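Local coordinates for protein exodeoxyribonuclease III (Neisseria meningitidis, PDB 2JC4) that probably acts in DNA repair as a metal-dependent 3'-5' exonuclease on double-stranded DNA, a member of the AP/ExoA family of nucleases, at residues N63-H77 with R89-N103. Residues are numbered along the deposited sequence; the frame is centred on the assembly and turned at random.
Sequences NGVAIVSRSVPQDVH and RRVIAATVSGVRVIN
The backbone carbonyl O of D75 is gripped from two directions: R100 NH1 donates to it at 2.9 Å, with that oxygen lying nearly in the guanidinium plane, and a water that also accepts from R100 NH2 makes a longer bond. The chain of R100 leaves with CG anti to the backbone N, chi1 -170°, then bends about CB–CG, chi2 60°, which carries NH1 to D75 and one guanidinium face over A93 CB; NH1 also reaches T95 OG1, and NE is salt-bridged to E134. D75 sits in a beta bulge, where the register slips by one residue between two antiparallel hydrogen-bonded pairs, Q74 with T95 and H77 with A93. Q74 N to T95 O is the shortest of their bonds, 2.7 Å.

On the other face, I67 from strand 65-69 crosses I92, CG1 to CG2 3.9 Å, and pushes CD1 toward A94 CB and V101 CG1. V65 CG2 meets I92 CG2 at 3.6 Å, while P73 CB packs on A94 CB. Near the predicted active-site Y105, N63 OD1 lies above the R90 guanidinium, too poorly angled to bond NH2; N63 ND2 bonds Q59, R90 NH2 Q88. Largely apolar packing, with buried N103 satisfied by Q33 and L32, thus joins the two sheets of the DNase I-like sandwich, while R100 ties bulged edge strand 76-78 to its own.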
ATOM      1  N   ASN A  63      -8.297  -1.626  10.095  1.00 14.29           N
ATOM      2  CA  ASN A  63      -7.486  -2.398   9.137  1.00 14.28           C
ATOM      3  C   ASN A  63      -8.315  -2.778   7.894  1.00 13.55           C
ATOM      4  O   ASN A  63      -9.136  -1.977   7.451  1.00 14.06           O
ATOM      5  CB  ASN A  63      -6.881  -3.644   9.815  1.00 13.43           C
ATOM      6  CG  ASN A  63      -6.061  -3.310  11.044  1.00 14.79           C
ATOM      7  OD1 ASN A  63      -5.280  -2.368  11.052  1.00 13.10           O
ATOM      8  ND2 ASN A  63      -6.230  -4.095  12.087  1.00 12.42           N
ATOM      9  N   GLY A  64      -8.108  -3.967   7.348  1.00 13.40           N
ATOM     10  CA  GLY A  64      -8.847  -4.421   6.142  1.00 12.49           C
ATOM     11  C   GLY A  64      -8.089  -4.108   4.884  1.00 12.50           C
ATOM     12  O   GLY A  64      -7.667  -2.952   4.688  1.00 11.76           O
ATOM     13  N   VAL A  65      -7.909  -5.139   4.030  1.00 11.77           N
ATOM     14  CA  VAL A  65      -7.174  -5.031   2.755  1.00 10.76           C
ATOM     15  C   VAL A  65      -7.959  -5.739   1.624  1.00 10.59           C
ATOM     16  O   VAL A  65      -8.652  -6.747   1.874  1.00  9.69           O
ATOM     17  CB  VAL A  65      -5.725  -5.641   2.849  1.00 10.04           C
ATOM     18  CG1 VAL A  65      -4.802  -4.715   3.603  1.00 12.11           C
ATOM     19  CG2 VAL A  65      -5.731  -7.047   3.533  1.00  9.92           C
ATOM     20  N   ALA A  66      -7.896  -5.216   0.413  1.00 10.52           N
ATOM     21  CA  ALA A  66      -8.619  -5.848  -0.696  1.00 10.99           C
ATOM     22  C   ALA A  66      -7.799  -5.774  -1.964  1.00 11.18           C
ATOM     23  O   ALA A  66      -6.971  -4.892  -2.091  1.00 11.27           O
ATOM     24  CB  ALA A  66      -9.986  -5.150  -0.908  1.00 10.73           C
ATOM     25  N   ILE A  67      -8.043  -6.699  -2.895  1.00 12.53           N
ATOM     26  CA  ILE A  67      -7.461  -6.664  -4.255  1.00 12.74           C
ATOM     27  C   ILE A  67      -8.618  -6.682  -5.251  1.00 13.13           C
ATOM     28  O   ILE A  67      -9.500  -7.547  -5.180  1.00 13.20           O
ATOM     29  CB  ILE A  67      -6.508  -7.837  -4.548  1.00 13.20           C
ATOM     30  CG1 ILE A  67      -5.292  -7.802  -3.612  1.00 12.10           C
ATOM     31  CG2 ILE A  67      -6.087  -7.811  -6.002  1.00 13.25           C
ATOM     32  CD1 ILE A  67      -4.472  -9.075  -3.606  1.00 13.01           C
ATOM     33  N   VAL A  68      -8.621  -5.714  -6.148  1.00 12.95           N
ATOM     34  CA  VAL A  68      -9.758  -5.542  -7.073  1.00 15.09           C
ATOM     35  C   VAL A  68      -9.174  -5.540  -8.478  1.00 15.29           C
ATOM     36  O   VAL A  68      -8.217  -4.806  -8.741  1.00 15.42           O
ATOM     37  CB  VAL A  68     -10.480  -4.221  -6.799  1.00 14.65           C
ATOM     38  CG1 VAL A  68     -11.648  -4.046  -7.755  1.00 16.33           C
ATOM     39  CG2 VAL A  68     -10.917  -4.117  -5.322  1.00 14.88           C
ATOM     40  N   SER A  69      -9.697  -6.386  -9.372  1.00 15.34           N
ATOM     41  CA  SER A  69      -9.059  -6.528 -10.676  1.00 16.07           C
ATOM     42  C   SER A  69     -10.043  -6.985 -11.744  1.00 17.37           C
ATOM     43  O   SER A  69     -11.042  -7.620 -11.428  1.00 16.54           O
ATOM     44  CB  SER A  69      -7.889  -7.525 -10.586  1.00 16.02           C
ATOM     45  OG  SER A  69      -8.304  -8.753  -9.983  1.00 17.80           O
ATOM     46  N   ARG A  70      -9.781  -6.652 -13.001  1.00 19.51           N
ATOM     47  CA  ARG A  70     -10.678  -7.175 -14.039  1.00 21.53           C
ATOM     48  C   ARG A  70     -10.343  -8.630 -14.363  1.00 22.38           C
ATOM     49  O   ARG A  70     -11.227  -9.376 -14.790  1.00 21.85           O
ATOM     50  CB  ARG A  70     -10.828  -6.249 -15.256  1.00 22.96           C
ATOM     51  CG  ARG A  70     -11.873  -5.136 -14.935  1.00 27.42           C
ATOM     52  CD  ARG A  70     -12.721  -4.662 -16.092  1.00 34.73           C
ATOM     53  NE  ARG A  70     -13.892  -5.510 -16.302  1.00 37.58           N
ATOM     54  CZ  ARG A  70     -14.956  -5.142 -17.004  1.00 39.44           C
ATOM     55  NH1 ARG A  70     -15.002  -3.919 -17.528  1.00 41.63           N
ATOM     56  NH2 ARG A  70     -15.976  -5.987 -17.169  1.00 38.53           N
ATOM     57  N   SER A  71      -9.096  -9.034 -14.105  1.00 21.97           N
ATOM     58  CA  SER A  71      -8.725 -10.464 -14.085  1.00 23.15           C
ATOM     59  C   SER A  71      -9.096 -11.160 -12.755  1.00 23.02           C
ATOM     60  O   SER A  71      -9.011 -10.567 -11.690  1.00 23.07           O
ATOM     61  CB  SER A  71      -7.231 -10.623 -14.356  1.00 23.07           C
ATOM     62  OG  SER A  71      -6.951 -10.318 -15.714  1.00 26.72           O
ATOM     63  N   VAL A  72      -9.474 -12.431 -12.816  1.00 22.65           N
ATOM     64  CA  VAL A  72      -9.810 -13.191 -11.617  1.00 22.91           C
ATOM     65  C   VAL A  72      -8.528 -13.411 -10.783  1.00 21.89           C
ATOM     66  O   VAL A  72      -7.516 -13.922 -11.303  1.00 22.07           O
ATOM     67  CB  VAL A  72     -10.486 -14.565 -11.991  1.00 23.57           C
ATOM     68  CG1 VAL A  72     -10.885 -15.368 -10.755  1.00 24.75           C
ATOM     69  CG2 VAL A  72     -11.718 -14.340 -12.885  1.00 25.74           C
ATOM     70  N   PRO A  73      -8.536 -13.000  -9.504  1.00 21.35           N
ATOM     71  CA  PRO A  73      -7.315 -13.269  -8.726  1.00 20.96           C
ATOM     72  C   PRO A  73      -7.182 -14.772  -8.385  1.00 20.80           C
ATOM     73  O   PRO A  73      -8.161 -15.387  -7.934  1.00 20.78           O
ATOM     74  CB  PRO A  73      -7.505 -12.423  -7.447  1.00 20.82           C
ATOM     75  CG  PRO A  73      -8.712 -11.520  -7.729  1.00 21.77           C
ATOM     76  CD  PRO A  73      -9.555 -12.303  -8.700  1.00 21.70           C
ATOM     77  N   GLN A  74      -6.004 -15.351  -8.613  1.00 19.55           N
ATOM     78  CA  GLN A  74      -5.754 -16.770  -8.326  1.00 19.42           C
ATOM     79  C   GLN A  74      -4.890 -16.979  -7.068  1.00 18.65           C
ATOM     80  O   GLN A  74      -4.177 -16.053  -6.635  1.00 17.21           O
ATOM     81  CB  GLN A  74      -5.056 -17.452  -9.513  1.00 19.81           C
ATOM     82  CG  GLN A  74      -5.705 -17.159 -10.890  1.00 24.11           C
ATOM     83  CD  GLN A  74      -7.043 -17.881 -11.053  1.00 30.74           C
ATOM     84  OE1 GLN A  74      -7.138 -19.088 -10.799  1.00 32.70           O
ATOM     85  NE2 GLN A  74      -8.078 -17.152 -11.480  1.00 30.35           N
ATOM     86  N   ASP A  75      -4.993 -18.191  -6.510  0.50 17.39           N
ATOM     87  CA  ASP A  75      -4.173 -18.648  -5.391  0.50 17.36           C
ATOM     88  C   ASP A  75      -4.113 -17.561  -4.320  0.50 16.98           C
ATOM     89  O   ASP A  75      -3.047 -17.081  -3.942  0.50 16.97           O
ATOM     90  CB  ASP A  75      -2.781 -19.058  -5.886  0.50 16.78           C
ATOM     91  CG  ASP A  75      -2.838 -20.157  -6.941  0.50 17.36           C
ATOM     92  OD1 ASP A  75      -3.650 -21.094  -6.806  0.50 18.50           O
ATOM     93  OD2 ASP A  75      -2.069 -20.088  -7.910  0.50 17.19           O
ATOM     94  N   VAL A  76      -5.298 -17.169  -3.868  1.00 17.20           N
ATOM     95  CA  VAL A  76      -5.450 -16.119  -2.856  1.00 16.93           C
ATOM     96  C   VAL A  76      -4.876 -16.605  -1.530  1.00 17.35           C
ATOM     97  O   VAL A  76      -5.109 -17.775  -1.149  1.00 16.66           O
ATOM     98  CB  VAL A  76      -6.912 -15.698  -2.727  1.00 17.81           C
ATOM     99  CG1 VAL A  76      -7.030 -14.570  -1.700  1.00 17.81           C
ATOM    100  CG2 VAL A  76      -7.405 -15.202  -4.079  1.00 16.00           C
ATOM    101  N   HIS A  77      -4.104 -15.728  -0.865  1.00 16.48           N
ATOM    102  CA  HIS A  77      -3.407 -16.034   0.396  1.00 16.28           C
ATOM    103  C   HIS A  77      -3.683 -14.944   1.417  1.00 16.37           C
ATOM    104  O   HIS A  77      -3.675 -13.748   1.070  1.00 15.51           O
ATOM    105  CB  HIS A  77      -1.887 -16.142   0.185  1.00 15.91           C
ATOM    106  CG  HIS A  77      -1.141 -16.593   1.407  1.00 19.69           C
ATOM    107  ND1 HIS A  77      -0.636 -15.712   2.341  1.00 24.01           N
ATOM    108  CD2 HIS A  77      -0.862 -17.834   1.879  1.00 23.81           C
ATOM    109  CE1 HIS A  77      -0.064 -16.386   3.324  1.00 22.65           C
ATOM    110  NE2 HIS A  77      -0.202 -17.676   3.078  1.00 25.40           N
ATOM    111  N   ARG A  89      -6.280  -7.603  10.120  1.00 12.35           N
ATOM    112  CA  ARG A  89      -6.405  -7.922   8.693  1.00 12.87           C
ATOM    113  C   ARG A  89      -5.527  -6.968   7.884  1.00 11.79           C
ATOM    114  O   ARG A  89      -5.938  -5.874   7.564  1.00  9.81           O
ATOM    115  CB  ARG A  89      -7.874  -7.868   8.278  1.00 13.66           C
ATOM    116  CG  ARG A  89      -8.765  -8.858   9.060  1.00 12.37           C
ATOM    117  CD  ARG A  89      -8.107 -10.262   9.133  1.00 15.35           C
ATOM    118  NE  ARG A  89      -9.083 -11.317   9.468  1.00 18.23           N
ATOM    119  CZ  ARG A  89      -8.782 -12.485  10.050  1.00 22.29           C
ATOM    120  NH1 ARG A  89      -7.522 -12.799  10.391  1.00 19.92           N
ATOM    121  NH2 ARG A  89      -9.762 -13.360  10.316  1.00 23.51           N
ATOM    122  N   ARG A  90      -4.308  -7.422   7.559  1.00 11.22           N
ATOM    123  CA  ARG A  90      -3.255  -6.508   7.016  1.00 11.51           C
ATOM    124  C   ARG A  90      -2.549  -6.971   5.770  1.00 12.35           C
ATOM    125  O   ARG A  90      -1.851  -6.175   5.144  1.00 12.35           O
ATOM    126  CB  ARG A  90      -2.178  -6.301   8.064  1.00 11.43           C
ATOM    127  CG  ARG A  90      -2.677  -5.478   9.245  1.00 11.79           C
ATOM    128  CD  ARG A  90      -1.575  -5.294  10.213  1.00 11.08           C
ATOM    129  NE  ARG A  90      -1.985  -4.427  11.325  1.00 12.35           N
ATOM    130  CZ  ARG A  90      -1.983  -3.091  11.288  1.00 14.67           C
ATOM    131  NH1 ARG A  90      -1.662  -2.457  10.146  1.00 14.76           N
ATOM    132  NH2 ARG A  90      -2.348  -2.393  12.376  1.00 12.24           N
ATOM    133  N   VAL A  91      -2.682  -8.265   5.424  1.00 12.80           N
ATOM    134  CA  VAL A  91      -1.923  -8.832   4.277  1.00 12.33           C
ATOM    135  C   VAL A  91      -2.859  -9.743   3.461  1.00 12.99           C
ATOM    136  O   VAL A  91      -3.466 -10.694   3.990  1.00 11.60           O
ATOM    137  CB  VAL A  91      -0.702  -9.660   4.762  1.00 12.58           C
ATOM    138  CG1 VAL A  91       0.136 -10.214   3.573  1.00 13.64           C
ATOM    139  CG2 VAL A  91       0.191  -8.854   5.716  1.00 12.06           C
ATOM    140  N   ILE A  92      -2.980  -9.436   2.179  1.00 12.72           N
ATOM    141  CA  ILE A  92      -3.655 -10.328   1.255  1.00 12.70           C
ATOM    142  C   ILE A  92      -2.807 -10.395  -0.003  1.00 13.34           C
ATOM    143  O   ILE A  92      -2.257  -9.383  -0.454  1.00 13.03           O
ATOM    144  CB  ILE A  92      -5.121  -9.842   0.951  1.00 13.07           C
ATOM    145  CG1 ILE A  92      -5.879 -10.914   0.146  1.00 13.94           C
ATOM    146  CG2 ILE A  92      -5.163  -8.432   0.266  1.00 12.46           C
ATOM    147  CD1 ILE A  92      -7.389 -10.640   0.036  1.00 13.76           C
ATOM    148  N   ALA A  93      -2.674 -11.593  -0.558  1.00 13.44           N
ATOM    149  CA  ALA A  93      -1.908 -11.769  -1.799  1.00 13.36           C
ATOM    150  C   ALA A  93      -2.709 -12.582  -2.814  1.00 13.21           C
ATOM    151  O   ALA A  93      -3.553 -13.391  -2.448  1.00 12.92           O
ATOM    152  CB  ALA A  93      -0.552 -12.443  -1.522  1.00 11.94           C
ATOM    153  N   ALA A  94      -2.424 -12.390  -4.088  1.00 12.84           N
ATOM    154  CA  ALA A  94      -3.072 -13.213  -5.095  1.00 13.87           C
ATOM    155  C   ALA A  94      -2.275 -13.039  -6.362  1.00 14.49           C
ATOM    156  O   ALA A  94      -1.534 -12.077  -6.477  1.00 15.11           O
ATOM    157  CB  ALA A  94      -4.501 -12.784  -5.313  1.00 13.38           C
ATOM    158  N   THR A  95      -2.422 -13.992  -7.276  1.00 14.64           N
ATOM    159  CA  THR A  95      -1.754 -13.966  -8.575  1.00 15.99           C
ATOM    160  C   THR A  95      -2.803 -13.507  -9.570  1.00 16.47           C
ATOM    161  O   THR A  95      -3.863 -14.166  -9.735  1.00 14.92           O
ATOM    162  CB  THR A  95      -1.196 -15.365  -8.973  1.00 14.93           C
ATOM    163  OG1 THR A  95      -0.390 -15.886  -7.913  1.00 14.47           O
ATOM    164  CG2 THR A  95      -0.366 -15.273 -10.238  1.00 17.87           C
ATOM    165  N   VAL A  96      -2.508 -12.368 -10.201  1.00 17.00           N
ATOM    166  CA  VAL A  96      -3.434 -11.655 -11.063  1.00 18.90           C
ATOM    167  C   VAL A  96      -2.732 -11.448 -12.386  1.00 20.38           C
ATOM    168  O   VAL A  96      -1.676 -10.799 -12.429  1.00 21.13           O
ATOM    169  CB  VAL A  96      -3.834 -10.257 -10.469  1.00 18.53           C
ATOM    170  CG1 VAL A  96      -4.939  -9.631 -11.289  1.00 20.01           C
ATOM    171  CG2 VAL A  96      -4.273 -10.368  -9.000  1.00 17.23           C
ATOM    172  N   SER A  97      -3.277 -12.012 -13.471  1.00 21.24           N
ATOM    173  CA  SER A  97      -2.606 -11.898 -14.794  1.00 23.06           C
ATOM    174  C   SER A  97      -1.132 -12.290 -14.733  1.00 21.98           C
ATOM    175  O   SER A  97      -0.283 -11.601 -15.307  1.00 23.30           O
ATOM    176  CB  SER A  97      -2.675 -10.473 -15.334  1.00 23.42           C
ATOM    177  OG  SER A  97      -3.978 -10.132 -15.736  1.00 28.34           O
ATOM    178  N   GLY A  98      -0.827 -13.365 -14.021  1.00 21.05           N
ATOM    179  CA  GLY A  98       0.555 -13.826 -13.899  1.00 19.54           C
ATOM    180  C   GLY A  98       1.500 -13.000 -13.023  1.00 18.85           C
ATOM    181  O   GLY A  98       2.675 -13.332 -12.915  1.00 18.30           O
ATOM    182  N   VAL A  99       0.994 -11.938 -12.377  1.00 17.24           N
ATOM    183  CA  VAL A  99       1.818 -11.155 -11.454  1.00 15.94           C
ATOM    184  C   VAL A  99       1.388 -11.491 -10.021  1.00 14.90           C
ATOM    185  O   VAL A  99       0.188 -11.446  -9.717  1.00 14.46           O
ATOM    186  CB  VAL A  99       1.597  -9.651 -11.694  1.00 15.61           C
ATOM    187  CG1 VAL A  99       2.395  -8.819 -10.688  1.00 15.20           C
ATOM    188  CG2 VAL A  99       1.972  -9.308 -13.122  1.00 17.16           C
ATOM    189  N   ARG A 100       2.346 -11.805  -9.159  1.00 13.72           N
ATOM    190  CA  ARG A 100       2.033 -12.037  -7.752  1.00 13.62           C
ATOM    191  C   ARG A 100       1.914 -10.660  -7.097  1.00 13.78           C
ATOM    192  O   ARG A 100       2.893  -9.895  -7.074  1.00 13.50           O
ATOM    193  CB  ARG A 100       3.156 -12.847  -7.081  1.00 12.44           C
ATOM    194  CG  ARG A 100       2.819 -13.340  -5.692  1.00 12.62           C
ATOM    195  CD  ARG A 100       1.575 -14.264  -5.713  1.00 10.95           C
ATOM    196  NE  ARG A 100       1.367 -14.884  -4.412  1.00 13.84           N
ATOM    197  CZ  ARG A 100       0.290 -15.589  -4.065  1.00 13.27           C
ATOM    198  NH1 ARG A 100      -0.698 -15.784  -4.928  1.00 11.97           N
ATOM    199  NH2 ARG A 100       0.214 -16.092  -2.836  1.00 14.10           N
ATOM    200  N   VAL A 101       0.733 -10.376  -6.539  1.00 12.84           N
ATOM    201  CA  VAL A 101       0.455  -9.085  -5.936  1.00 12.45           C
ATOM    202  C   VAL A 101       0.348  -9.318  -4.427  1.00 12.37           C
ATOM    203  O   VAL A 101      -0.475 -10.070  -3.978  1.00 11.89           O
ATOM    204  CB  VAL A 101      -0.854  -8.509  -6.477  1.00 12.85           C
ATOM    205  CG1 VAL A 101      -1.290  -7.215  -5.708  1.00 12.35           C
ATOM    206  CG2 VAL A 101      -0.720  -8.246  -7.969  1.00 14.86           C
ATOM    207  N   ILE A 102       1.207  -8.688  -3.648  1.00 11.47           N
ATOM    208  CA  ILE A 102       1.065  -8.761  -2.185  1.00 10.97           C
ATOM    209  C   ILE A 102       0.678  -7.374  -1.652  1.00 11.28           C
ATOM    210  O   ILE A 102       1.496  -6.468  -1.700  1.00 10.83           O
ATOM    211  CB  ILE A 102       2.391  -9.293  -1.525  1.00 11.15           C
ATOM    212  CG1 ILE A 102       2.832 -10.621  -2.205  1.00 11.05           C
ATOM    213  CG2 ILE A 102       2.257  -9.345   0.017  1.00 10.28           C
ATOM    214  CD1 ILE A 102       4.232 -11.116  -1.779  1.00  9.33           C
ATOM    215  N   ASN A 103      -0.556  -7.222  -1.138  1.00 10.36           N
ATOM    216  CA  ASN A 103      -1.058  -5.945  -0.642  1.00 10.01           C
ATOM    217  C   ASN A 103      -0.915  -5.907   0.885  1.00 10.25           C
ATOM    218  O   ASN A 103      -1.369  -6.820   1.577  1.00  9.57           O
ATOM    219  CB  ASN A 103      -2.533  -5.828  -1.039  1.00 10.30           C
ATOM    220  CG  ASN A 103      -3.221  -4.586  -0.487  1.00 11.98           C
ATOM    221  OD1 ASN A 103      -2.574  -3.590  -0.147  1.00 13.71           O
ATOM    222  ND2 ASN A 103      -4.562  -4.632  -0.433  1.00 10.30           N
TER
HETATM  223  O   HOH W   1      -5.534 -13.712 -13.061  1.00 19.86           O
HETATM  224  O   HOH W   2       0.023 -18.444  -7.930  1.00 18.99           O
HETATM  225  O   HOH W   3      -1.034 -18.812  -2.223  1.00 22.47           O